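Local coordinates for protein ulvan Lyase-PL25 (PDB 5UAM) that degrades ulvan, the sulfated cell-wall polysaccharide of green seaweeds, as a beta-propeller polysaccharide lyase of family 25, at residues D97-P102 with F161-Q166; G117-Q122 with F178-A183. All coordinates share one frame; numbering follows the deposited sequence.

Contact 1: D97-P102 with F161-Q166. With PO4 (phosphate ion), chain E.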
loop_
_atom_site.group_PDB
_atom_site.type_symbol
_atom_site.label_atom_id
_atom_site.label_comp_id
_atom_site.label_asym_id
_atom_site.label_seq_id
_atom_site.Cartn_x
_atom_site.Cartn_y
_atom_site.Cartn_z
ATOM N N ASP A 97 7.263 -14.085 -3.079
ATOM C CA ASP A 97 7.900 -12.777 -3.111
ATOM C C ASP A 97 6.979 -11.691 -2.567
ATOM O O ASP A 97 7.395 -10.905 -1.707
ATOM C CB ASP A 97 8.334 -12.454 -4.543
ATOM C CG ASP A 97 8.962 -11.085 -4.662
ATOM O OD1 ASP A 97 8.248 -10.084 -4.474
ATOM O OD2 ASP A 97 10.179 -11.028 -4.951
ATOM N N ASN A 98 5.735 -11.654 -3.041
ATOM C CA ASN A 98 4.639 -10.820 -2.559
ATOM C C ASN A 98 4.686 -9.385 -3.043
ATOM O O ASN A 98 3.698 -8.666 -2.859
ATOM C CB ASN A 98 4.507 -10.807 -1.027
ATOM C CG ASN A 98 4.369 -12.172 -0.442
ATOM O OD1 ASN A 98 3.557 -12.977 -0.905
ATOM N ND2 ASN A 98 5.177 -12.466 0.556
ATOM N N HIS A 99 5.761 -8.926 -3.668
ATOM C CA HIS A 99 5.854 -7.504 -3.973
ATOM C C HIS A 99 5.061 -7.088 -5.200
ATOM O O HIS A 99 4.938 -5.875 -5.463
ATOM C CB HIS A 99 7.301 -7.101 -4.168
ATOM C CG HIS A 99 8.089 -7.043 -2.908
ATOM N ND1 HIS A 99 8.388 -8.163 -2.160
ATOM C CD2 HIS A 99 8.638 -5.993 -2.254
ATOM C CE1 HIS A 99 9.099 -7.805 -1.105
ATOM N NE2 HIS A 99 9.277 -6.494 -1.144
ATOM N N GLY A 100 4.513 -8.047 -5.926
ATOM C CA GLY A 100 3.741 -7.779 -7.112
ATOM C C GLY A 100 2.262 -8.052 -6.966
ATOM O O GLY A 100 1.559 -8.161 -7.972
ATOM N N LYS A 101 1.775 -8.157 -5.730
ATOM C CA LYS A 101 0.338 -8.244 -5.514
ATOM C C LYS A 101 -0.326 -7.029 -6.167
ATOM O O LYS A 101 0.316 -5.986 -6.336
ATOM C CB LYS A 101 0.027 -8.338 -4.018
ATOM C CG LYS A 101 0.310 -7.051 -3.261
ATOM C CD LYS A 101 0.003 -7.160 -1.774
ATOM C CE LYS A 101 1.041 -7.903 -0.956
ATOM N NZ LYS A 101 2.350 -7.168 -0.909
ATOM N N PRO A 102 -1.590 -7.139 -6.574
ATOM C CA PRO A 102 -2.153 -6.169 -7.519
ATOM C C PRO A 102 -2.619 -4.862 -6.893
ATOM O O PRO A 102 -3.059 -4.790 -5.743
ATOM C CB PRO A 102 -3.359 -6.909 -8.110
ATOM C CG PRO A 102 -3.748 -7.868 -7.024
ATOM C CD PRO A 102 -2.463 -8.321 -6.424
ATOM N N PHE A 161 10.928 -1.841 -14.514
ATOM C CA PHE A 161 11.702 -1.638 -13.287
ATOM C C PHE A 161 10.801 -0.921 -12.295
ATOM O O PHE A 161 10.848 0.303 -12.124
ATOM C CB PHE A 161 12.944 -0.801 -13.576
ATOM C CG PHE A 161 13.808 -1.369 -14.634
ATOM C CD1 PHE A 161 14.444 -2.576 -14.438
ATOM C CD2 PHE A 161 13.975 -0.714 -15.846
ATOM C CE1 PHE A 161 15.228 -3.127 -15.423
ATOM C CE2 PHE A 161 14.751 -1.258 -16.832
ATOM C CZ PHE A 161 15.390 -2.464 -16.625
ATOM N N GLY A 162 9.966 -1.692 -11.624
ATOM C CA GLY A 162 9.011 -1.130 -10.685
ATOM C C GLY A 162 8.697 -2.065 -9.525
ATOM O O GLY A 162 8.659 -3.287 -9.682
ATOM N N THR A 163 8.506 -1.478 -8.351
ATOM C CA THR A 163 7.985 -2.141 -7.159
ATOM C C THR A 163 7.040 -1.148 -6.493
ATOM O O THR A 163 7.306 0.056 -6.479
ATOM C CB THR A 163 9.089 -2.459 -6.091
ATOM O OG1 THR A 163 10.273 -3.038 -6.672
ATOM C CG2 THR A 163 8.568 -3.433 -5.043
ATOM N N TYR A 164 5.971 -1.652 -5.878
ATOM C CA TYR A 164 5.096 -0.867 -4.991
ATOM C C TYR A 164 4.154 0.078 -5.734
ATOM O O TYR A 164 4.129 1.296 -5.480
ATOM C CB TYR A 164 5.875 -0.134 -3.905
ATOM C CG TYR A 164 6.707 -0.992 -2.999
ATOM C CD1 TYR A 164 6.139 -2.014 -2.263
ATOM C CD2 TYR A 164 8.070 -0.776 -2.868
ATOM C CE1 TYR A 164 6.902 -2.755 -1.406
ATOM C CE2 TYR A 164 8.838 -1.512 -2.033
ATOM C CZ TYR A 164 8.263 -2.504 -1.304
ATOM O OH TYR A 164 9.027 -3.248 -0.440
ATOM N N ASN A 165 3.322 -0.493 -6.599
ATOM C CA ASN A 165 2.421 0.284 -7.437
ATOM C C ASN A 165 1.306 0.941 -6.640
ATOM O O ASN A 165 0.610 0.288 -5.855
ATOM C CB ASN A 165 1.752 -0.617 -8.457
ATOM C CG ASN A 165 2.720 -1.226 -9.395
ATOM O OD1 ASN A 165 3.557 -0.535 -9.975
ATOM N ND2 ASN A 165 2.593 -2.533 -9.606
ATOM N N GLN A 166 1.085 2.219 -6.908
ATOM C CA GLN A 166 0.060 3.004 -6.252
ATOM C C GLN A 166 -0.565 3.850 -7.337
ATOM O O GLN A 166 0.118 4.655 -7.966
ATOM C CB GLN A 166 0.699 3.839 -5.151
ATOM C CG GLN A 166 1.453 2.957 -4.194
ATOM C CD GLN A 166 2.167 3.702 -3.133
ATOM O OE1 GLN A 166 1.565 4.488 -2.411
ATOM N NE2 GLN A 166 3.436 3.375 -2.956
HETATM P P PO4 E . 12.114 -4.490 -0.549
HETATM O O1 PO4 E . 13.390 -5.013 0.080
HETATM O O2 PO4 E . 12.006 -3.033 -0.360
HETATM O O3 PO4 E . 10.995 -5.195 0.181
HETATM O O4 PO4 E . 12.158 -4.821 -2.037
HETATM O O HOH W 1 3.385 -3.384 -6.299
HETATM O O HOH W 2 0.836 -3.609 -7.346
#

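Contact 2: G117-Q122 with F178-A183. With PO4 (phosphate ion), chain E.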
loop_
_atom_site.group_PDB
_atom_site.type_symbol
_atom_site.label_atom_id
_atom_site.label_comp_id
_atom_site.label_asym_id
_atom_site.label_seq_id
_atom_site.Cartn_x
_atom_site.Cartn_y
_atom_site.Cartn_z
ATOM N N GLY A 117 3.019 -7.613 -10.391
ATOM C CA GLY A 117 4.069 -8.479 -10.871
ATOM C C GLY A 117 5.499 -8.021 -10.634
ATOM O O GLY A 117 6.412 -8.827 -10.810
ATOM N N GLY A 118 5.739 -6.769 -10.270
ATOM C CA GLY A 118 7.096 -6.245 -10.246
ATOM C C GLY A 118 7.778 -6.340 -8.892
ATOM O O GLY A 118 7.192 -6.021 -7.861
ATOM N N HIS A 119 9.054 -6.735 -8.919
ATOM C CA HIS A 119 9.939 -6.518 -7.786
ATOM C C HIS A 119 11.254 -5.941 -8.271
ATOM O O HIS A 119 12.345 -6.355 -7.862
ATOM C CB HIS A 119 10.120 -7.762 -6.928
ATOM C CG HIS A 119 10.692 -7.481 -5.575
ATOM N ND1 HIS A 119 10.922 -8.483 -4.659
ATOM C CD2 HIS A 119 11.039 -6.321 -4.962
ATOM C CE1 HIS A 119 11.413 -7.960 -3.548
ATOM N NE2 HIS A 119 11.485 -6.649 -3.702
ATOM N N GLY A 120 11.136 -4.953 -9.159
ATOM C CA GLY A 120 12.269 -4.153 -9.598
ATOM C C GLY A 120 12.866 -4.537 -10.938
ATOM O O GLY A 120 13.888 -3.956 -11.336
ATOM N N GLY A 121 12.277 -5.491 -11.646
ATOM C CA GLY A 121 12.835 -5.932 -12.909
ATOM C C GLY A 121 14.130 -6.707 -12.732
ATOM O O GLY A 121 14.554 -7.038 -11.625
ATOM N N GLN A 122 14.774 -6.988 -13.857
ATOM C CA GLN A 122 16.014 -7.738 -13.859
ATOM C C GLN A 122 16.803 -7.354 -15.105
ATOM O O GLN A 122 16.330 -6.580 -15.942
ATOM C CB GLN A 122 15.747 -9.246 -13.796
ATOM C CG GLN A 122 14.885 -9.773 -14.926
ATOM C CD GLN A 122 13.496 -10.180 -14.487
ATOM O OE1 GLN A 122 13.325 -10.943 -13.516
ATOM N NE2 GLN A 122 12.486 -9.698 -15.208
ATOM N N PHE A 178 2.469 5.649 -9.189
ATOM C CA PHE A 178 3.632 5.896 -8.345
ATOM C C PHE A 178 4.265 4.558 -7.975
ATOM O O PHE A 178 3.564 3.578 -7.714
ATOM C CB PHE A 178 3.206 6.611 -7.059
ATOM C CG PHE A 178 2.725 7.993 -7.284
ATOM C CD1 PHE A 178 1.428 8.200 -7.689
ATOM C CD2 PHE A 178 3.561 9.074 -7.102
ATOM C CE1 PHE A 178 0.951 9.456 -7.907
ATOM C CE2 PHE A 178 3.089 10.373 -7.361
ATOM C CZ PHE A 178 1.780 10.533 -7.761
ATOM N N PHE A 179 5.586 4.500 -7.984
ATOM C CA PHE A 179 6.307 3.273 -7.677
ATOM C C PHE A 179 7.782 3.592 -7.471
ATOM O O PHE A 179 8.270 4.680 -7.818
ATOM C CB PHE A 179 6.144 2.214 -8.782
ATOM C CG PHE A 179 6.533 2.689 -10.149
ATOM C CD1 PHE A 179 5.635 3.375 -10.957
ATOM C CD2 PHE A 179 7.797 2.439 -10.657
ATOM C CE1 PHE A 179 5.989 3.817 -12.220
ATOM C CE2 PHE A 179 8.153 2.874 -11.915
ATOM C CZ PHE A 179 7.245 3.558 -12.710
ATOM N N ARG A 180 8.489 2.622 -6.893
ATOM C CA ARG A 180 9.946 2.658 -6.839
ATOM C C ARG A 180 10.510 2.120 -8.145
ATOM O O ARG A 180 10.146 1.027 -8.578
ATOM C CB ARG A 180 10.433 1.817 -5.670
ATOM C CG ARG A 180 11.944 1.852 -5.448
ATOM C CD ARG A 180 12.414 1.028 -4.270
ATOM N NE ARG A 180 12.212 -0.402 -4.514
ATOM C CZ ARG A 180 12.246 -1.325 -3.558
ATOM N NH1 ARG A 180 12.481 -0.984 -2.292
ATOM N NH2 ARG A 180 12.019 -2.590 -3.881
ATOM N N HIS A 181 11.396 2.884 -8.782
ATOM C CA HIS A 181 11.888 2.545 -10.123
ATOM C C HIS A 181 13.073 1.575 -10.054
ATOM O O HIS A 181 14.193 1.852 -10.491
ATOM C CB HIS A 181 12.235 3.827 -10.879
ATOM C CG HIS A 181 12.385 3.688 -12.366
ATOM N ND1 HIS A 181 13.412 2.983 -12.955
ATOM C CD2 HIS A 181 11.717 4.283 -13.387
ATOM C CE1 HIS A 181 13.340 3.109 -14.271
ATOM N NE2 HIS A 181 12.305 3.876 -14.559
ATOM N N GLY A 182 12.799 0.411 -9.441
ATOM C CA GLY A 182 13.799 -0.619 -9.273
ATOM C C GLY A 182 13.757 -1.223 -7.888
ATOM O O GLY A 182 12.692 -1.234 -7.261
ATOM N N ALA A 183 14.906 -1.716 -7.431
ATOM C CA ALA A 183 15.048 -2.245 -6.078
ATOM C C ALA A 183 15.483 -1.130 -5.121
ATOM O O ALA A 183 15.154 0.032 -5.355
ATOM C CB ALA A 183 15.990 -3.446 -6.106
HETATM P P PO4 E . 12.114 -4.490 -0.549
HETATM O O1 PO4 E . 13.390 -5.013 0.080
HETATM O O2 PO4 E . 12.006 -3.033 -0.360
HETATM O O3 PO4 E . 10.995 -5.195 0.181
HETATM O O4 PO4 E . 12.158 -4.821 -2.037
#

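Contact 1: D97-P102 with F161-Q166
His99 and Tyr164 each hold CG anti to their own carbonyl carbon (chi1 -73° and -58°), which brings the two side chains alongside one another, pointing the same way. The rings meet obliquely, their planes 52° apart, with CD2 of His99 3.3 Å from Tyr164 OH. CG2 of Thr163 wedges in beside them, meeting the edge of the imidazole at CD2 (3.8 Å) and sitting over the centre of the phenol ring. Orientation of the imidazole is set from behind by Asp97, whose backbone O accepts from His99 ND1 at 3.0 Å, while Asp97 OD1 takes the backbone N of His99 in an Asx turn. NE2 thereby faces a bound phosphate, donating to its O3 at 2.5 Å. Without the imidazole, as with an alanine here, phosphate O3 would probably lose this donor and a gap would be likely to open beside Thr163 CG2 and the Tyr164 hydroxyl. Between the backbones, one water joins His99 O to Asn165 N, and a second links Lys101 O to Asn165 ND2. His99 as proton donor and Tyr164 as proton acceptor probably form the catalytic pair of this lyase, at the phosphate-occupied site of the propeller.

Contact 2: G117-Q122 with F178-A183
The imidazole of His119 and the guanidinium of Arg180 lie nearly in one plane, 12° apart, and meet edge to edge: CD2 of the ring is 4.0 Å from Arg180 NH2. No hydrogen bond joins them directly; what unites them is the phosphate at their shared rim. His119 NE2 donates to phosphate O4 at 2.6 Å, almost straight at 171°, and Arg180 NH2 reaches the same oxygen at 2.9 Å. The other terminal nitrogen of Arg180, NH1, binds phosphate O2, so the guanidinium grips two oxygens of the anion through two separate nitrogens.

Both side chains start with CG anti to the backbone N, but that of Arg180 then bends at chi3 (67°), turning the guanidinium back over its own loop. There NE donates to Gly182 O at 2.9 Å, from above the carbonyl plane, and Ala183 C lies against one guanidinium face. On the histidine side, ND1 donates to Asp97 OD2, and His99 stacks on the ring. These bonds help to set the rotation of both groups, in addition to those to the anion.

The backbones come together at glycines. Gly120 CA packs 3.7 Å from Gly182 C, and a CB on Gly120 would point into this junction and come tight against Gly182 C and Ala183 N; at these backbone angles it would also be jammed against the carbonyl O of His119.

His184 and Tyr222 also bind the phosphate, which was probably picked up from the crystallisation medium. His119 and Arg180 both probably bind substrate, and their converging N-H groups make a pocket suited to an anion, consistent with recognition of an acidic group of ulvan, whose sugars carry sulfates and carboxylates.

Contacts 1 and 2, with centres about 7 Å apart, are two sides of one active site and share the phosphate. Contact 1 is partly buried and lies nearer the middle of the chain; contact 2, although farther from it, is the more buried of the two. Their second segments follow each other in the propeller sheet, where strands 165-169 and 175-180 pair antiparallel, while 97-102 and 117-122 are loops on either side of strands 103-106 and 112-116. Asp97, which orients His99 in contact 1, also serves contact 2. Their chemistry divides accordingly: the 97-102/161-166 pair brings the probable proton-transfer groups and bridging waters, the 117-122/178-183 pair anion-binding donors beside close-packed glycine backbone.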